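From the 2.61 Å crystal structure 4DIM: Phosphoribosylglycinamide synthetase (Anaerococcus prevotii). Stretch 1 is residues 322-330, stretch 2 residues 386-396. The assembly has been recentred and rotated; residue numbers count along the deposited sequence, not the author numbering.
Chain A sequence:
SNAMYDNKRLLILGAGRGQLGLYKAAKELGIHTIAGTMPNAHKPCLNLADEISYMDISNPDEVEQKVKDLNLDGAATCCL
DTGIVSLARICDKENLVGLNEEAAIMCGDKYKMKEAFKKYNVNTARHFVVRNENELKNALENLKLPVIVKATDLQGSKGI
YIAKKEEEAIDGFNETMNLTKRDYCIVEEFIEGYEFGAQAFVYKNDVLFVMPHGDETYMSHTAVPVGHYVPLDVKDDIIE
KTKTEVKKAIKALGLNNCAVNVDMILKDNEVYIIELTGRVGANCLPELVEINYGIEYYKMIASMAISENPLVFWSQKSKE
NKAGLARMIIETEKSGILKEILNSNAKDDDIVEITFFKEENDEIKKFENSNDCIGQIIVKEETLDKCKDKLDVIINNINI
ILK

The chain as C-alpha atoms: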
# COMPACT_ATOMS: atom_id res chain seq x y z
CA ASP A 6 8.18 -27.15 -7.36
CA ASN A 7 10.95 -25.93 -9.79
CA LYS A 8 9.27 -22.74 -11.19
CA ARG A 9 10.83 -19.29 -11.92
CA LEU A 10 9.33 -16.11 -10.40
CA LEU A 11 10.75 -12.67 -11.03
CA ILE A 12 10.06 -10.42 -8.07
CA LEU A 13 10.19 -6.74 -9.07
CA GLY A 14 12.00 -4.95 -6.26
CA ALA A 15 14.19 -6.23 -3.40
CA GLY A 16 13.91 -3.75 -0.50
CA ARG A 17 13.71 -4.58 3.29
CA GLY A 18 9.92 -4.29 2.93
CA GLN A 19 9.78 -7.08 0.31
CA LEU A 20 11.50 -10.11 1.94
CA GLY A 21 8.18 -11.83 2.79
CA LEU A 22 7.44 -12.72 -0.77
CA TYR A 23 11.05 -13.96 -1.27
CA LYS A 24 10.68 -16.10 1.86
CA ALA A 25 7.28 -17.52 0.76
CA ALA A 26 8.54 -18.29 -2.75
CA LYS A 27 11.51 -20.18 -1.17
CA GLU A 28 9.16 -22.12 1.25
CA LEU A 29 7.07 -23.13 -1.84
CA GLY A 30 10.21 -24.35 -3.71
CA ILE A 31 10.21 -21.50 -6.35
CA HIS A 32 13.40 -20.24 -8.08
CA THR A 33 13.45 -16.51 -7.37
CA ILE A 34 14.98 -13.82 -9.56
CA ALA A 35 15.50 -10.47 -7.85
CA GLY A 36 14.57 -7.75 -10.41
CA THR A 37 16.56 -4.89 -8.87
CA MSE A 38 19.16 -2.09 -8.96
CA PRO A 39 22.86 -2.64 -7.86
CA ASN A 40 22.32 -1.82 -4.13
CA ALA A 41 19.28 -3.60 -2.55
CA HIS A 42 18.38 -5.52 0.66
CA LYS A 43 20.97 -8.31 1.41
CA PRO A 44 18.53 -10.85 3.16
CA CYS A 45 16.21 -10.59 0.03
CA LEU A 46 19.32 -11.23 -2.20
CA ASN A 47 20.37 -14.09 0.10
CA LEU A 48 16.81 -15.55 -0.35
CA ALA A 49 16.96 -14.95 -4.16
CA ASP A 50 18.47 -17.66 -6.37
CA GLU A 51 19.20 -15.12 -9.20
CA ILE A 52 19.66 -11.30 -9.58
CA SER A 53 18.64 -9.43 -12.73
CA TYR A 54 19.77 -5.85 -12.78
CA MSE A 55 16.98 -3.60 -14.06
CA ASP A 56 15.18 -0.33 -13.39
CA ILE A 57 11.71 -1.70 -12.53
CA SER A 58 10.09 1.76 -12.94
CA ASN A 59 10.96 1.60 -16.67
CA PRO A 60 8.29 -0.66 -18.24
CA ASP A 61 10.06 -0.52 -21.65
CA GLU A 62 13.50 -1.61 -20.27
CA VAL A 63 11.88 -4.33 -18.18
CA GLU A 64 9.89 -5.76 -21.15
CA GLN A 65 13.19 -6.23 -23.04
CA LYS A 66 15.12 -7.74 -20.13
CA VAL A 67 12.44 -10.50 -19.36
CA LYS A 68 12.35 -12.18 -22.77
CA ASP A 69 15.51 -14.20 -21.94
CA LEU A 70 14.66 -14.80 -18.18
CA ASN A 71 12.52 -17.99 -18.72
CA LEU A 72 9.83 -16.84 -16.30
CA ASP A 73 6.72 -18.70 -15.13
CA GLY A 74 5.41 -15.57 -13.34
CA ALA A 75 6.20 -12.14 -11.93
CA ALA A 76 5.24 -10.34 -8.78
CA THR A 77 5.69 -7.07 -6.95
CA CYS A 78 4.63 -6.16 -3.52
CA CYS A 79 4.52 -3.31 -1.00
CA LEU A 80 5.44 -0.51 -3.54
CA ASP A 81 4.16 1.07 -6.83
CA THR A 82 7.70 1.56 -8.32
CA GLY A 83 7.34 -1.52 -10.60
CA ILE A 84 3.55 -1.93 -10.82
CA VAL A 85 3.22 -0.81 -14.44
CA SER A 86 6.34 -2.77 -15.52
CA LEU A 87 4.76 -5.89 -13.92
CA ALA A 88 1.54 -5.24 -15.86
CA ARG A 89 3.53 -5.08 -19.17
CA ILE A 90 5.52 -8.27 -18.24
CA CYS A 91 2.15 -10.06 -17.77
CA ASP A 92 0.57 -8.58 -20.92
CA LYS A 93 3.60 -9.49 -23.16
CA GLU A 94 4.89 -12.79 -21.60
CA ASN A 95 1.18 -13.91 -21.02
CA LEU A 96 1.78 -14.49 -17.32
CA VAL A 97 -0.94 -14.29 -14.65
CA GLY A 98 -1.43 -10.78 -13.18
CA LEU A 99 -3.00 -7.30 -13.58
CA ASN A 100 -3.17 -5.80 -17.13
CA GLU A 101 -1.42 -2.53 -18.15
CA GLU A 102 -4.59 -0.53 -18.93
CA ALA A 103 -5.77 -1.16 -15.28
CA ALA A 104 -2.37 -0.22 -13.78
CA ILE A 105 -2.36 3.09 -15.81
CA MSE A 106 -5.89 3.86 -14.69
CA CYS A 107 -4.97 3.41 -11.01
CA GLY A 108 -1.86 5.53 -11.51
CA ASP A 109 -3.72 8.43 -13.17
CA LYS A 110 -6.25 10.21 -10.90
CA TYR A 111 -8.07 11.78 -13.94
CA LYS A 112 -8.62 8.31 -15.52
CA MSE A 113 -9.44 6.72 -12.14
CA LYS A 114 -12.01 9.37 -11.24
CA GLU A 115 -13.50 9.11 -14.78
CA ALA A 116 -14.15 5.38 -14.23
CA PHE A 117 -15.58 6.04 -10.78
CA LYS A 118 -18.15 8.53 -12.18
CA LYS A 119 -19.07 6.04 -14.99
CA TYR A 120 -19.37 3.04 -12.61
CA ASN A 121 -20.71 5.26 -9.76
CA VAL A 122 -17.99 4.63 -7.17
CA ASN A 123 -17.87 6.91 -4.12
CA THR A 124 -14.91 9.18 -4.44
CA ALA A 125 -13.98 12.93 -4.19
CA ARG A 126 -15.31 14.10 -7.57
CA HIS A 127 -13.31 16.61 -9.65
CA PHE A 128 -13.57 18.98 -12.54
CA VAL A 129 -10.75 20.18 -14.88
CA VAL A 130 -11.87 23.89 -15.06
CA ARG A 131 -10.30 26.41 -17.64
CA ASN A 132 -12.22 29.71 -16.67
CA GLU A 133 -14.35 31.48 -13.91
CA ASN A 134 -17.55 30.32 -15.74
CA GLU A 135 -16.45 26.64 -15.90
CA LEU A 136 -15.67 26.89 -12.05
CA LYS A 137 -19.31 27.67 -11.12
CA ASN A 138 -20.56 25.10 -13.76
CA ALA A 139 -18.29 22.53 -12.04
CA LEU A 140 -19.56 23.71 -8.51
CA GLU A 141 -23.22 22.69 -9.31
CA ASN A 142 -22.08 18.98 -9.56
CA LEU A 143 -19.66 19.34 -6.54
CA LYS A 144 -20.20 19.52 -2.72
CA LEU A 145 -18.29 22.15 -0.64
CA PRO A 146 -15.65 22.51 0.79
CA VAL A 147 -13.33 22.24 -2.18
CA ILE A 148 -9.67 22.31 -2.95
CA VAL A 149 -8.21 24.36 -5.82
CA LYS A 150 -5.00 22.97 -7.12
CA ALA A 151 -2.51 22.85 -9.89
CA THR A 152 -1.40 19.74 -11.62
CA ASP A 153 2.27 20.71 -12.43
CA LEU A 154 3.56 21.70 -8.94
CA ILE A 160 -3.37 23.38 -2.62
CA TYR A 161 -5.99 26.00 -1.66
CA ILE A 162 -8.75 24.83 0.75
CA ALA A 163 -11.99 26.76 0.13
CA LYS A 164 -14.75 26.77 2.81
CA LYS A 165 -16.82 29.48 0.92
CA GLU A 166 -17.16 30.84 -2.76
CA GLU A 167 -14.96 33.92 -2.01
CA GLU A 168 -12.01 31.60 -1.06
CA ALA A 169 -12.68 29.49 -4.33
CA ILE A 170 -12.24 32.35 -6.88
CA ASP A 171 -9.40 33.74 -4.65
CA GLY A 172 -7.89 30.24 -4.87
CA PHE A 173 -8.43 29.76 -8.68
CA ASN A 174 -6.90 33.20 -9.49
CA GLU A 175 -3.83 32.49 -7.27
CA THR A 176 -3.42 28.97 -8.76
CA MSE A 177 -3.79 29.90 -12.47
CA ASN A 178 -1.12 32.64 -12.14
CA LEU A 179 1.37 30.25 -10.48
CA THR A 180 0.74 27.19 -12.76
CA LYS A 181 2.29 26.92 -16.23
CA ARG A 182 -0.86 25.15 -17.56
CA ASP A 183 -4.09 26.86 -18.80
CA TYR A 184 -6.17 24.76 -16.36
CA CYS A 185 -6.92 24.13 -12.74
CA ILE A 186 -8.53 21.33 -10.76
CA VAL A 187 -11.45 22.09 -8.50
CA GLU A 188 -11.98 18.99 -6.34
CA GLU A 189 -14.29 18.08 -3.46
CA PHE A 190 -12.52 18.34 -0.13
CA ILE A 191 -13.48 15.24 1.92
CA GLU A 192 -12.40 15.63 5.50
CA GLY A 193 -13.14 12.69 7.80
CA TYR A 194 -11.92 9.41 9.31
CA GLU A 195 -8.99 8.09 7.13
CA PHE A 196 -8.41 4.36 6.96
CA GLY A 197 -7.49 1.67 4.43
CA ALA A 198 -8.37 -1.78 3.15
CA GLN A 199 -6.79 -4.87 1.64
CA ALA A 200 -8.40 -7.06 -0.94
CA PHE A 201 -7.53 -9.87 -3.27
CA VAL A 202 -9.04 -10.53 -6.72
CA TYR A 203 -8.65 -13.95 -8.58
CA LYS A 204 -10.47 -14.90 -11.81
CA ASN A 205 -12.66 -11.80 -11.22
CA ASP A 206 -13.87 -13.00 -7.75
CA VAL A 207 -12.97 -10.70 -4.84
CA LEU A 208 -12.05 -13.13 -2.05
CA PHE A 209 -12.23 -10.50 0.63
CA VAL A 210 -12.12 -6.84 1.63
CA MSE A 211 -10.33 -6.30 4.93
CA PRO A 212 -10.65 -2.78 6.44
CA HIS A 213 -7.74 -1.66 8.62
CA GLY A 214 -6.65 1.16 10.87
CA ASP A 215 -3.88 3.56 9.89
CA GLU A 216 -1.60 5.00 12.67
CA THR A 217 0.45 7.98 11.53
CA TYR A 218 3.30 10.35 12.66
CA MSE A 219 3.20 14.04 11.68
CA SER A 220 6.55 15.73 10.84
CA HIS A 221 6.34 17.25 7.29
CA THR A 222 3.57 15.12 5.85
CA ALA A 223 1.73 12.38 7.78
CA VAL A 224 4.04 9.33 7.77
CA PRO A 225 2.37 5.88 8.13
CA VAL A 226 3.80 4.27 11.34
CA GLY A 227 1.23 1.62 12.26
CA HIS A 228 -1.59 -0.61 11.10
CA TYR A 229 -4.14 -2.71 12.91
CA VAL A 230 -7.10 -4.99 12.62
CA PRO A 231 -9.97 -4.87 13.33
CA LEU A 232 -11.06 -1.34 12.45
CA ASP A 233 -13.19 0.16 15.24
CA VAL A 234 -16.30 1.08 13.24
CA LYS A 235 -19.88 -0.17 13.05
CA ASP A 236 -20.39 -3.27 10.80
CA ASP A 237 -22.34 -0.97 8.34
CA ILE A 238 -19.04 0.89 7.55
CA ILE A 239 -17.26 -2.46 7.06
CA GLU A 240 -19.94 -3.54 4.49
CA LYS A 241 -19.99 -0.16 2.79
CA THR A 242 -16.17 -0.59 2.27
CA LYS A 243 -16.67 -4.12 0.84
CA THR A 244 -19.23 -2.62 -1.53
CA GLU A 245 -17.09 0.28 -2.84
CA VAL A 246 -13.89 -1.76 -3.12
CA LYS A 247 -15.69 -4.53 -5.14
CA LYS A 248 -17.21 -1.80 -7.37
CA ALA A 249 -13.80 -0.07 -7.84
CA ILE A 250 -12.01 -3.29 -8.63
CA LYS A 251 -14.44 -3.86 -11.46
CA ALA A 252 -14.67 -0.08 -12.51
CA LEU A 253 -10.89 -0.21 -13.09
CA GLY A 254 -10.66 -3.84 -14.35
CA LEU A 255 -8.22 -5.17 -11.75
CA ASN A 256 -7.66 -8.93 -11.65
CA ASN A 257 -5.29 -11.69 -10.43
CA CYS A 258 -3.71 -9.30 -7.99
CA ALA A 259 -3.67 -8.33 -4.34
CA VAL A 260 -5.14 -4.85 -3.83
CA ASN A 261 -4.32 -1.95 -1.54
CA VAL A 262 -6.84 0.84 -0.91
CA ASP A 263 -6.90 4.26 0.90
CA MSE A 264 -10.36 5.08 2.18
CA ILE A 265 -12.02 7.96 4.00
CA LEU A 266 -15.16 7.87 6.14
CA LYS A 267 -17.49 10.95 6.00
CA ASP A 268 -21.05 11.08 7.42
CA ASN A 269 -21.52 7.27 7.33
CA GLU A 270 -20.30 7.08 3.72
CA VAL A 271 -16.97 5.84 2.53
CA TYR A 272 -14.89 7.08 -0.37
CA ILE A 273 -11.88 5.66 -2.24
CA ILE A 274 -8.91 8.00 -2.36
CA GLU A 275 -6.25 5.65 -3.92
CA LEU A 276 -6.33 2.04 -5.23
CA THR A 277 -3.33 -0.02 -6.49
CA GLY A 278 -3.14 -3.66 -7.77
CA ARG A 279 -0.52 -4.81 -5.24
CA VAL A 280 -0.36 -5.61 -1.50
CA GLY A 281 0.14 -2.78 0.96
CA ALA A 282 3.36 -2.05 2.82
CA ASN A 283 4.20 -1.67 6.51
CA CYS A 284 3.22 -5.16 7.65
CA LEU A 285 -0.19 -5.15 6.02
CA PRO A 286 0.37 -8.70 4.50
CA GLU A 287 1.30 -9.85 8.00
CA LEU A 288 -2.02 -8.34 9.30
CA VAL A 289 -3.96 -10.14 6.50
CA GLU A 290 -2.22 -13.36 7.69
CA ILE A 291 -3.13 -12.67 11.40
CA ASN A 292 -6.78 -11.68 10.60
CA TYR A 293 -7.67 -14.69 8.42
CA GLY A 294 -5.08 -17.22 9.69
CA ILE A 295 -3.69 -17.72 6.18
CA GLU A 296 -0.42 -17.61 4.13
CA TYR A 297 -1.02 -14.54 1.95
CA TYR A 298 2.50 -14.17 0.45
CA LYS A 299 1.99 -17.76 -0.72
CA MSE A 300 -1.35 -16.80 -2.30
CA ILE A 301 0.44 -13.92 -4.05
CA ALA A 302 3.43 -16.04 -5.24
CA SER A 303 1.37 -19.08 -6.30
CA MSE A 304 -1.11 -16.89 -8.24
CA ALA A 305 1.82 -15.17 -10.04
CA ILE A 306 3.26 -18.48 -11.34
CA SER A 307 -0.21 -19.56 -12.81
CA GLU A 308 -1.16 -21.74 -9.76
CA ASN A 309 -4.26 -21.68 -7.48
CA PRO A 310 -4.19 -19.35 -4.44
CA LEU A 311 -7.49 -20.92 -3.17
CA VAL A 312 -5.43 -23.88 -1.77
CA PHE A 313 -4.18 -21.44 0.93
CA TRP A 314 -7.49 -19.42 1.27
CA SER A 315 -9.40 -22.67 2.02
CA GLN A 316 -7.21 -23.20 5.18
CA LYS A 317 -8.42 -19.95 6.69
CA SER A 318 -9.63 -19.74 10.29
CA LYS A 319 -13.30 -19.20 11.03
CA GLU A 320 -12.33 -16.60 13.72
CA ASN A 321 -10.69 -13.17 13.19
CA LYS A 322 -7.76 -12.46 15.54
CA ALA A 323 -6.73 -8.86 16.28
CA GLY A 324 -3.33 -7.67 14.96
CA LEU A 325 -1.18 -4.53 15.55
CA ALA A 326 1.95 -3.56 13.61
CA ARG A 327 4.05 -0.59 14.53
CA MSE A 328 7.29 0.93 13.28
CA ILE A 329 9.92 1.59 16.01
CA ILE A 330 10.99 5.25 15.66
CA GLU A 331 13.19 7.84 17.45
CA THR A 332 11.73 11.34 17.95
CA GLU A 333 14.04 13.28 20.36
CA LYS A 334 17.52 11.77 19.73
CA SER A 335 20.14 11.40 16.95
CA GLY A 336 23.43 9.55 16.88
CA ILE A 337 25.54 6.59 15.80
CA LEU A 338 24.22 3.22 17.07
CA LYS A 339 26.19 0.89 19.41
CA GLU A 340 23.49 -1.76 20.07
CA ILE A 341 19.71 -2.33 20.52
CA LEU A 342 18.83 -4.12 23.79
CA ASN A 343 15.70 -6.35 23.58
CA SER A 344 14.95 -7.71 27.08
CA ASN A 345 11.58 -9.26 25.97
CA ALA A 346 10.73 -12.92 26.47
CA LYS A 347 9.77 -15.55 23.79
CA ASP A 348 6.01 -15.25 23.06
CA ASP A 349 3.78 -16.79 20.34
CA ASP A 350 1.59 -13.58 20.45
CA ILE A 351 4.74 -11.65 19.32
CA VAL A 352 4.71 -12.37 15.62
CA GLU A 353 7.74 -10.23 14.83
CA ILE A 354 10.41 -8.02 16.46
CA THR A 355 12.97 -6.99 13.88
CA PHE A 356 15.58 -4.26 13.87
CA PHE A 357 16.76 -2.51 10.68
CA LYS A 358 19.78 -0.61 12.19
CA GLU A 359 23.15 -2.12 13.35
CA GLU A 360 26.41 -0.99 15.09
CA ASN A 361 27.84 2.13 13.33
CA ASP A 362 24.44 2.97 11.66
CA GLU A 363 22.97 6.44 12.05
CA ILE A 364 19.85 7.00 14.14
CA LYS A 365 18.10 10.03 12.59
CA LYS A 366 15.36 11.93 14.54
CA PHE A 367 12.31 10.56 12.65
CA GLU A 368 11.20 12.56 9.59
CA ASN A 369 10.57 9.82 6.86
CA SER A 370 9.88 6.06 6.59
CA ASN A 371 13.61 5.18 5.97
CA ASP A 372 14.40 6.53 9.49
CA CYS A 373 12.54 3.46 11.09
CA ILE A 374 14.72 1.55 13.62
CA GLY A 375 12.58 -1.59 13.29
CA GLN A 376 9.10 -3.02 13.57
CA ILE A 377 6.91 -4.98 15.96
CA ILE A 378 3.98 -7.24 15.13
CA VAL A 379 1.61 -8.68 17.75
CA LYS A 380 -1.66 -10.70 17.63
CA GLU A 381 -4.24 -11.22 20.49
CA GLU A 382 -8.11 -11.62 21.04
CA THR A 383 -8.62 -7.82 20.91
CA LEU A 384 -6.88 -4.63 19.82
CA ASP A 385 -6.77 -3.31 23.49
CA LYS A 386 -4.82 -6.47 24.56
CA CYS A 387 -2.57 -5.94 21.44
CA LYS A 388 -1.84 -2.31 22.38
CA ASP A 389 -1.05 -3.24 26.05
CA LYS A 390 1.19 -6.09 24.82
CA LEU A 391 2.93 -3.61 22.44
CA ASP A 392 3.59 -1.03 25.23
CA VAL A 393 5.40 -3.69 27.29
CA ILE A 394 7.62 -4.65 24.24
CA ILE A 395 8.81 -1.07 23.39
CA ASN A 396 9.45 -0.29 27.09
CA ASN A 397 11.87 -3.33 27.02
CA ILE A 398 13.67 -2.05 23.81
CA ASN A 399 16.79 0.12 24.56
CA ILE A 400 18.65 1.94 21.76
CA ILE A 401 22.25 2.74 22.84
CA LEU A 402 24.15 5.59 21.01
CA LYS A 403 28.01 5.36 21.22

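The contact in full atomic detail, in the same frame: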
# COMPACT_ATOMS: atom_id res chain seq x y z
N LYS A 322 -8.62 -12.95 14.46
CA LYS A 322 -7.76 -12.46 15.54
C LYS A 322 -7.39 -10.99 15.29
O LYS A 322 -7.35 -10.53 14.14
CB LYS A 322 -6.48 -13.33 15.65
CG LYS A 322 -5.82 -13.28 17.03
CD LYS A 322 -5.41 -14.65 17.58
CE LYS A 322 -5.10 -14.57 19.06
NZ LYS A 322 -4.94 -15.92 19.68
N ALA A 323 -7.20 -10.23 16.37
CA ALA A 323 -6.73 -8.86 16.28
C ALA A 323 -5.20 -8.88 16.06
O ALA A 323 -4.52 -9.83 16.46
CB ALA A 323 -7.10 -8.08 17.53
N GLY A 324 -4.73 -7.90 15.28
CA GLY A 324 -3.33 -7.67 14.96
C GLY A 324 -2.99 -6.18 15.01
O GLY A 324 -3.85 -5.31 14.78
N LEU A 325 -1.73 -5.89 15.42
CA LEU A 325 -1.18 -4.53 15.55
C LEU A 325 0.25 -4.56 15.08
O LEU A 325 1.03 -5.38 15.55
CB LEU A 325 -1.27 -4.02 17.02
CG LEU A 325 -0.60 -2.66 17.37
CD1 LEU A 325 -1.19 -1.53 16.57
CD2 LEU A 325 -0.72 -2.35 18.81
N ALA A 326 0.60 -3.68 14.16
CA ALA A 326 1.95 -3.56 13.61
C ALA A 326 2.38 -2.15 13.75
O ALA A 326 1.63 -1.27 13.35
CB ALA A 326 1.99 -3.97 12.14
N ARG A 327 3.53 -1.93 14.36
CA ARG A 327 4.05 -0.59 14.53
C ARG A 327 5.51 -0.49 14.20
O ARG A 327 6.31 -1.32 14.64
CB ARG A 327 3.84 -0.17 15.98
CG ARG A 327 2.46 0.34 16.23
CD ARG A 327 2.41 1.01 17.57
NE ARG A 327 1.03 1.33 17.90
CZ ARG A 327 0.53 1.46 19.11
NH1 ARG A 327 1.32 1.31 20.18
NH2 ARG A 327 -0.75 1.73 19.28
N MSE A 328 5.89 0.61 13.52
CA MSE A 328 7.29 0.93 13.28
C MSE A 328 7.88 1.47 14.57
O MSE A 328 7.22 2.24 15.27
CB MSE A 328 7.46 1.97 12.16
CG MSE A 328 6.80 1.59 10.82
SE MSE A 328 7.16 -0.25 10.04
CE MSE A 328 5.41 -1.14 10.37
N ILE A 329 9.12 1.05 14.90
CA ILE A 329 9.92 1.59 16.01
C ILE A 329 10.60 2.84 15.47
O ILE A 329 11.28 2.77 14.46
CB ILE A 329 10.96 0.59 16.58
CG1 ILE A 329 10.29 -0.72 17.07
CG2 ILE A 329 11.73 1.26 17.75
CD1 ILE A 329 11.29 -1.78 17.41
N ILE A 330 10.41 3.99 16.13
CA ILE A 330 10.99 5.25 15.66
C ILE A 330 11.65 6.00 16.81
O ILE A 330 11.37 5.71 17.98
CB ILE A 330 9.90 6.12 14.98
CG1 ILE A 330 8.75 6.47 15.94
CG2 ILE A 330 9.35 5.43 13.72
CD1 ILE A 330 8.03 7.65 15.57
N LYS A 386 -5.84 -5.53 24.06
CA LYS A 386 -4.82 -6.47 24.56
C LYS A 386 -3.54 -6.39 23.69
O LYS A 386 -2.45 -6.46 24.24
CB LYS A 386 -5.37 -7.91 24.60
CG LYS A 386 -6.53 -8.15 25.56
CD LYS A 386 -7.30 -9.44 25.23
CE LYS A 386 -8.35 -9.73 26.30
NZ LYS A 386 -9.14 -10.97 26.05
N CYS A 387 -3.69 -6.16 22.36
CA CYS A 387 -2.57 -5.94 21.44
C CYS A 387 -1.77 -4.74 21.86
O CYS A 387 -0.55 -4.81 21.93
CB CYS A 387 -3.06 -5.75 20.00
SG CYS A 387 -3.59 -7.25 19.16
N LYS A 388 -2.46 -3.59 22.00
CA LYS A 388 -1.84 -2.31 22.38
C LYS A 388 -1.09 -2.40 23.72
O LYS A 388 0.02 -1.87 23.82
CB LYS A 388 -2.88 -1.20 22.49
CG LYS A 388 -3.45 -0.74 21.16
CD LYS A 388 -4.71 0.08 21.45
CE LYS A 388 -5.35 0.78 20.28
NZ LYS A 388 -6.82 0.99 20.51
N ASP A 389 -1.69 -3.06 24.73
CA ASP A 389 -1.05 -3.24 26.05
C ASP A 389 0.17 -4.12 25.90
O ASP A 389 1.22 -3.76 26.41
CB ASP A 389 -2.03 -3.84 27.07
CG ASP A 389 -3.19 -2.93 27.45
OD1 ASP A 389 -3.11 -1.70 27.17
OD2 ASP A 389 -4.18 -3.44 28.04
N LYS A 390 0.07 -5.20 25.12
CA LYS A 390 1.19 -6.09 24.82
C LYS A 390 2.32 -5.29 24.11
O LYS A 390 3.48 -5.43 24.46
CB LYS A 390 0.72 -7.29 23.95
CG LYS A 390 1.74 -8.39 23.73
CD LYS A 390 1.12 -9.80 23.75
CE LYS A 390 1.12 -10.41 25.15
NZ LYS A 390 0.32 -11.67 25.24
N LEU A 391 1.96 -4.41 23.18
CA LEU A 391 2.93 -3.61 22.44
C LEU A 391 3.67 -2.62 23.35
O LEU A 391 4.88 -2.46 23.21
CB LEU A 391 2.21 -2.84 21.29
CG LEU A 391 2.94 -2.64 19.95
CD1 LEU A 391 4.27 -1.95 20.10
CD2 LEU A 391 3.10 -3.93 19.23
N ASP A 392 2.97 -1.99 24.30
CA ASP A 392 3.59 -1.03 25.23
C ASP A 392 4.64 -1.67 26.11
O ASP A 392 5.59 -1.00 26.49
CB ASP A 392 2.56 -0.38 26.14
CG ASP A 392 1.63 0.59 25.45
OD1 ASP A 392 1.82 0.83 24.21
OD2 ASP A 392 0.70 1.10 26.12
N VAL A 393 4.46 -2.95 26.46
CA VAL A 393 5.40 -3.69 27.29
C VAL A 393 6.67 -4.00 26.48
O VAL A 393 7.76 -3.97 27.05
CB VAL A 393 4.75 -4.99 27.84
CG1 VAL A 393 5.79 -5.88 28.53
CG2 VAL A 393 3.60 -4.68 28.78
N ILE A 394 6.52 -4.30 25.16
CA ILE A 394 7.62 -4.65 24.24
C ILE A 394 8.57 -3.45 24.11
O ILE A 394 9.71 -3.54 24.55
CB ILE A 394 7.05 -5.14 22.86
CG1 ILE A 394 6.31 -6.49 23.03
CG2 ILE A 394 8.16 -5.31 21.77
CD1 ILE A 394 5.46 -6.94 21.77
N ILE A 395 8.07 -2.34 23.59
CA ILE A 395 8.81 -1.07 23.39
C ILE A 395 9.53 -0.59 24.64
O ILE A 395 10.62 -0.02 24.54
CB ILE A 395 7.80 0.02 22.93
CG1 ILE A 395 7.40 -0.18 21.49
CG2 ILE A 395 8.33 1.45 23.15
CD1 ILE A 395 8.48 0.23 20.45
N ASN A 396 8.87 -0.71 25.80
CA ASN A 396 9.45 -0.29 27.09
C ASN A 396 10.62 -1.20 27.49
O ASN A 396 11.37 -0.83 28.38
CB ASN A 396 8.39 -0.25 28.21
CG ASN A 396 7.36 0.83 28.11
OD1 ASN A 396 7.29 1.60 27.15
ND2 ASN A 396 6.56 0.96 29.16

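No hydrogen bond and no salt bridge joins this strand to this helix, although an arginine and an aspartate face the same gap. R327 NH1 lies 4.1 Å from D392 OD1, beyond salt-bridge range, with the carboxylate oxygen at the edge of the guanidinium and near its plane. Opposite charges at that distance still attract, but the contact as a whole is built by packing, and it illustrates how a helix is laid on a β-strand through the periodicities of the two elements.

A strand turns alternate side chains to opposite faces. Here the CA-to-CB bonds of A323, L325 and R327 point toward the helix, while those of A326 and the selenomethionine M328 point away and leave both residues without contact. A helix presents one residue every three or four positions, and C387, L391 and I395 accordingly point toward the strand. The backbone bonds from L391 N to C387 O (2.8 Å) and from I395 N to L391 O (3.2 Å) link these positions turn by turn. The two axes run in broadly the same direction, 36° apart, and approach to 8.3 Å, so the side chains meet in order along both elements.

At the start of the contact the backbones come close, with L325 CA 6.2 Å from C387 CA. Small side chains suit this place. The CB of A323 sits 4.0 Å from C387 SG, and the same sulfur lies 3.8 Å from A323 O, a packing distance. L325 CB then meets C387 CB at 3.9 Å.

L325 loses the most surface to the other stretch. With chi1 t and chi2 p, it sends CD2 to 3.8 Å from L391 CG and to 3.7 Å from K388 CA, so one methyl touches two successive turns. The branched leucine thereby fills the space between C387 and L391, all three being buried.

R327 is partly exposed yet well covered by the helix, and it suits this place because its flat guanidinium can lie against aliphatic carbons while its nitrogens keep polar partners. Its NH2 passes 4.1 Å from K388 CG and its NH1 4.3 Å from L391 CG; NE and NH2 are hydrogen-bonded elsewhere in the structure. K388 contributes its aliphatic part, and the end of its side chain leads away from the strand.

Farther along, the CA atoms of I329 and I395 are 7.9 Å apart, and longer side chains bridge the gap: I329 CG1 reaches I395 CD1 at 4.0 Å. In all, 400 Å² is buried, counting both sides.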